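Local coordinates for protein FAD-dependent pyridine nucleotide-disulphide oxidoreductase (Desulfovibrio vulgaris, PDB 3IWA) that probably uses bound FAD to carry out NAD(P)H-dependent redox chemistry, as a member of the pyridine nucleotide-disulphide oxidoreductase family, at residues H90-A95 / D115-A120. Numbering follows the deposited sequence.
Sequences HAIDRA and DKLVLA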
ATOM      1  N   HIS A  90      -5.569 -42.717   6.068  1.00 54.20           N
ATOM      2  CA  HIS A  90      -4.818 -43.748   5.347  1.00 53.95           C
ATOM      3  C   HIS A  90      -5.216 -43.728   3.892  1.00 52.73           C
ATOM      4  O   HIS A  90      -4.368 -43.895   3.025  1.00 52.52           O
ATOM      5  CB  HIS A  90      -5.050 -45.135   5.975  1.00 54.46           C
ATOM      6  CG  HIS A  90      -4.670 -46.285   5.091  1.00 57.04           C
ATOM      7  ND1 HIS A  90      -5.610 -47.053   4.433  1.00 58.92           N
ATOM      8  CD2 HIS A  90      -3.461 -46.805   4.764  1.00 59.15           C
ATOM      9  CE1 HIS A  90      -4.997 -47.980   3.722  1.00 59.32           C
ATOM     10  NE2 HIS A  90      -3.693 -47.855   3.906  1.00 59.59           N
ATOM     11  N   ALA A  91      -6.494 -43.499   3.628  1.00 51.55           N
ATOM     12  CA  ALA A  91      -6.998 -43.504   2.268  1.00 51.73           C
ATOM     13  C   ALA A  91      -8.281 -42.719   2.183  1.00 51.65           C
ATOM     14  O   ALA A  91      -9.008 -42.621   3.160  1.00 52.52           O
ATOM     15  CB  ALA A  91      -7.257 -44.944   1.781  1.00 51.49           C
ATOM     16  N   ILE A  92      -8.549 -42.184   1.000  1.00 51.61           N
ATOM     17  CA  ILE A  92      -9.792 -41.506   0.717  1.00 51.62           C
ATOM     18  C   ILE A  92     -10.550 -42.291  -0.335  1.00 52.11           C
ATOM     19  O   ILE A  92     -10.004 -42.598  -1.378  1.00 51.99           O
ATOM     20  CB  ILE A  92      -9.548 -40.075   0.211  1.00 51.38           C
ATOM     21  CG1 ILE A  92      -8.936 -39.233   1.330  1.00 50.94           C
ATOM     22  CG2 ILE A  92     -10.869 -39.429  -0.274  1.00 50.12           C
ATOM     23  CD1 ILE A  92      -8.512 -37.891   0.898  1.00 49.06           C
ATOM     24  N   ASP A  93     -11.812 -42.605  -0.066  1.00 52.86           N
ATOM     25  CA  ASP A  93     -12.662 -43.199  -1.090  1.00 53.67           C
ATOM     26  C   ASP A  93     -13.661 -42.146  -1.477  1.00 53.54           C
ATOM     27  O   ASP A  93     -14.606 -41.874  -0.749  1.00 53.77           O
ATOM     28  CB  ASP A  93     -13.354 -44.472  -0.586  1.00 54.15           C
ATOM     29  CG  ASP A  93     -14.117 -45.217  -1.692  1.00 55.54           C
ATOM     30  OD1 ASP A  93     -14.312 -44.659  -2.794  1.00 56.47           O
ATOM     31  OD2 ASP A  93     -14.543 -46.370  -1.439  1.00 58.68           O
ATOM     32  N   ARG A  94     -13.428 -41.575  -2.646  1.00 53.89           N
ATOM     33  CA  ARG A  94     -14.218 -40.460  -3.149  0.50 53.82           C
ATOM     34  C   ARG A  94     -15.645 -40.841  -3.530  1.00 54.19           C
ATOM     35  O   ARG A  94     -16.594 -40.121  -3.187  1.00 54.37           O
ATOM     36  CB  ARG A  94     -13.512 -39.843  -4.345  0.50 53.51           C
ATOM     37  CG  ARG A  94     -12.286 -39.090  -3.936  0.50 52.65           C
ATOM     38  CD  ARG A  94     -11.380 -38.946  -5.096  0.50 51.19           C
ATOM     39  NE  ARG A  94     -12.060 -38.300  -6.199  0.50 50.11           N
ATOM     40  CZ  ARG A  94     -11.618 -38.325  -7.443  0.50 49.79           C
ATOM     41  NH1 ARG A  94     -10.500 -38.974  -7.729  0.50 50.02           N
ATOM     42  NH2 ARG A  94     -12.287 -37.704  -8.397  0.50 50.33           N
ATOM     43  N   ALA A  95     -15.805 -41.961  -4.237  1.00 54.62           N
ATOM     44  CA  ALA A  95     -17.150 -42.429  -4.639  1.00 54.96           C
ATOM     45  C   ALA A  95     -18.032 -42.689  -3.406  1.00 55.12           C
ATOM     46  O   ALA A  95     -19.199 -42.262  -3.354  1.00 55.62           O
ATOM     47  CB  ALA A  95     -17.053 -43.683  -5.513  1.00 54.84           C
ATOM     48  N   ASP A 115     -19.591 -35.495   4.008  1.00 47.49           N
ATOM     49  CA  ASP A 115     -20.273 -34.771   2.934  1.00 47.51           C
ATOM     50  C   ASP A 115     -19.279 -33.897   2.169  1.00 46.31           C
ATOM     51  O   ASP A 115     -19.401 -33.743   0.965  1.00 46.36           O
ATOM     52  CB  ASP A 115     -21.366 -33.884   3.523  1.00 48.26           C
ATOM     53  CG  ASP A 115     -22.438 -34.695   4.246  1.00 49.84           C
ATOM     54  OD1 ASP A 115     -23.338 -35.143   3.520  1.00 52.91           O
ATOM     55  OD2 ASP A 115     -22.372 -34.870   5.508  1.00 45.88           O
ATOM     56  N   LYS A 116     -18.321 -33.303   2.891  1.00 44.51           N
ATOM     57  CA  LYS A 116     -17.289 -32.499   2.283  1.00 43.30           C
ATOM     58  C   LYS A 116     -15.999 -32.776   3.014  1.00 41.56           C
ATOM     59  O   LYS A 116     -16.011 -32.977   4.203  1.00 40.79           O
ATOM     60  CB  LYS A 116     -17.611 -30.999   2.379  1.00 43.39           C
ATOM     61  CG  LYS A 116     -18.903 -30.535   1.724  1.00 42.66           C
ATOM     62  CD  LYS A 116     -18.897 -30.650   0.231  1.00 43.84           C
ATOM     63  CE  LYS A 116     -20.313 -30.444  -0.323  1.00 45.36           C
ATOM     64  NZ  LYS A 116     -20.359 -30.573  -1.825  1.00 47.14           N
ATOM     65  N   LEU A 117     -14.900 -32.780   2.282  1.00 40.03           N
ATOM     66  CA  LEU A 117     -13.562 -32.975   2.851  1.00 39.55           C
ATOM     67  C   LEU A 117     -12.653 -31.762   2.586  1.00 38.34           C
ATOM     68  O   LEU A 117     -12.682 -31.158   1.511  1.00 36.83           O
ATOM     69  CB  LEU A 117     -12.928 -34.215   2.223  1.00 39.08           C
ATOM     70  CG  LEU A 117     -11.584 -34.758   2.727  1.00 39.35           C
ATOM     71  CD1 LEU A 117     -11.587 -35.136   4.232  1.00 40.09           C
ATOM     72  CD2 LEU A 117     -11.187 -35.960   1.868  1.00 36.96           C
ATOM     73  N   VAL A 118     -11.838 -31.414   3.566  1.00 37.59           N
ATOM     74  CA  VAL A 118     -10.814 -30.410   3.350  1.00 37.59           C
ATOM     75  C   VAL A 118      -9.424 -31.021   3.557  1.00 37.35           C
ATOM     76  O   VAL A 118      -9.142 -31.524   4.628  1.00 37.28           O
ATOM     77  CB  VAL A 118     -10.960 -29.198   4.309  1.00 37.71           C
ATOM     78  CG1 VAL A 118      -9.708 -28.229   4.188  1.00 35.55           C
ATOM     79  CG2 VAL A 118     -12.263 -28.479   4.076  1.00 36.94           C
ATOM     80  N   LEU A 119      -8.576 -30.914   2.534  1.00 36.53           N
ATOM     81  CA  LEU A 119      -7.199 -31.331   2.592  1.00 35.95           C
ATOM     82  C   LEU A 119      -6.254 -30.168   2.918  1.00 36.18           C
ATOM     83  O   LEU A 119      -6.035 -29.289   2.128  1.00 35.48           O
ATOM     84  CB  LEU A 119      -6.820 -32.019   1.284  1.00 35.91           C
ATOM     85  CG  LEU A 119      -7.712 -33.217   0.874  1.00 35.25           C
ATOM     86  CD1 LEU A 119      -7.261 -33.827  -0.420  1.00 32.91           C
ATOM     87  CD2 LEU A 119      -7.715 -34.276   1.970  1.00 36.31           C
ATOM     88  N   ALA A 120      -5.731 -30.165   4.135  1.00 36.50           N
ATOM     89  CA  ALA A 120      -4.757 -29.188   4.562  1.00 36.69           C
ATOM     90  C   ALA A 120      -3.483 -29.932   4.886  1.00 36.96           C
ATOM     91  O   ALA A 120      -3.076 -29.990   6.026  1.00 36.10           O
ATOM     92  CB  ALA A 120      -5.268 -28.456   5.784  1.00 37.24           C
TER
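I92 and L117 meet end to end through their CD1 and CD2 methyls, and those two carbons, I92 CD1 and L117 CD2, sit only 3.4 Å apart, tighter than usual for methyl groups. The same CD1 also reaches the second leucine, with I92 CD1 to L119 CD2 at 3.9 Å. Both approaches are tip to tip, so one isoleucine methyl meets the ends of two leucines two residues apart on one face of strand 116-119. The isoleucine gets there by an extended chain: chi2 of 173° carries CD1 straight out beyond CG1. CG1 and CG2 of I92 stand farther back, at 4.0 and 4.1 Å from L117 CD2. The leucines use different first torsions, CG of L117 being anti to its backbone N (chi1 -174°) and CG of L119 anti to its carbonyl carbon, yet each offers a CD2 to the same methyl.

The side chains bridge 9.6 Å between I92 CA and L117 CA. Strand 87-93 is an outer strand of a three-stranded antiparallel sheet, with 98-103 and 109-113; strand 116-119 lies in the five-stranded parallel sheet, beside strand 5-9. This is consistent with the family's Rossmann-type FAD domain, the antiparallel meander running between strands of the parallel sheet. V7 and I9 of strand 5-9 pack against L117, V99 of the antiparallel sheet touches it too, and Y114 lies against I92.

Away from this buried trio the contact gives out. D93 is exposed and takes no part, and K116 makes its salt bridge to D288, outside the two segments. The joining atoms are all apolar carbons, so these two segments meet by apolar burial, with no polar group bonding between them.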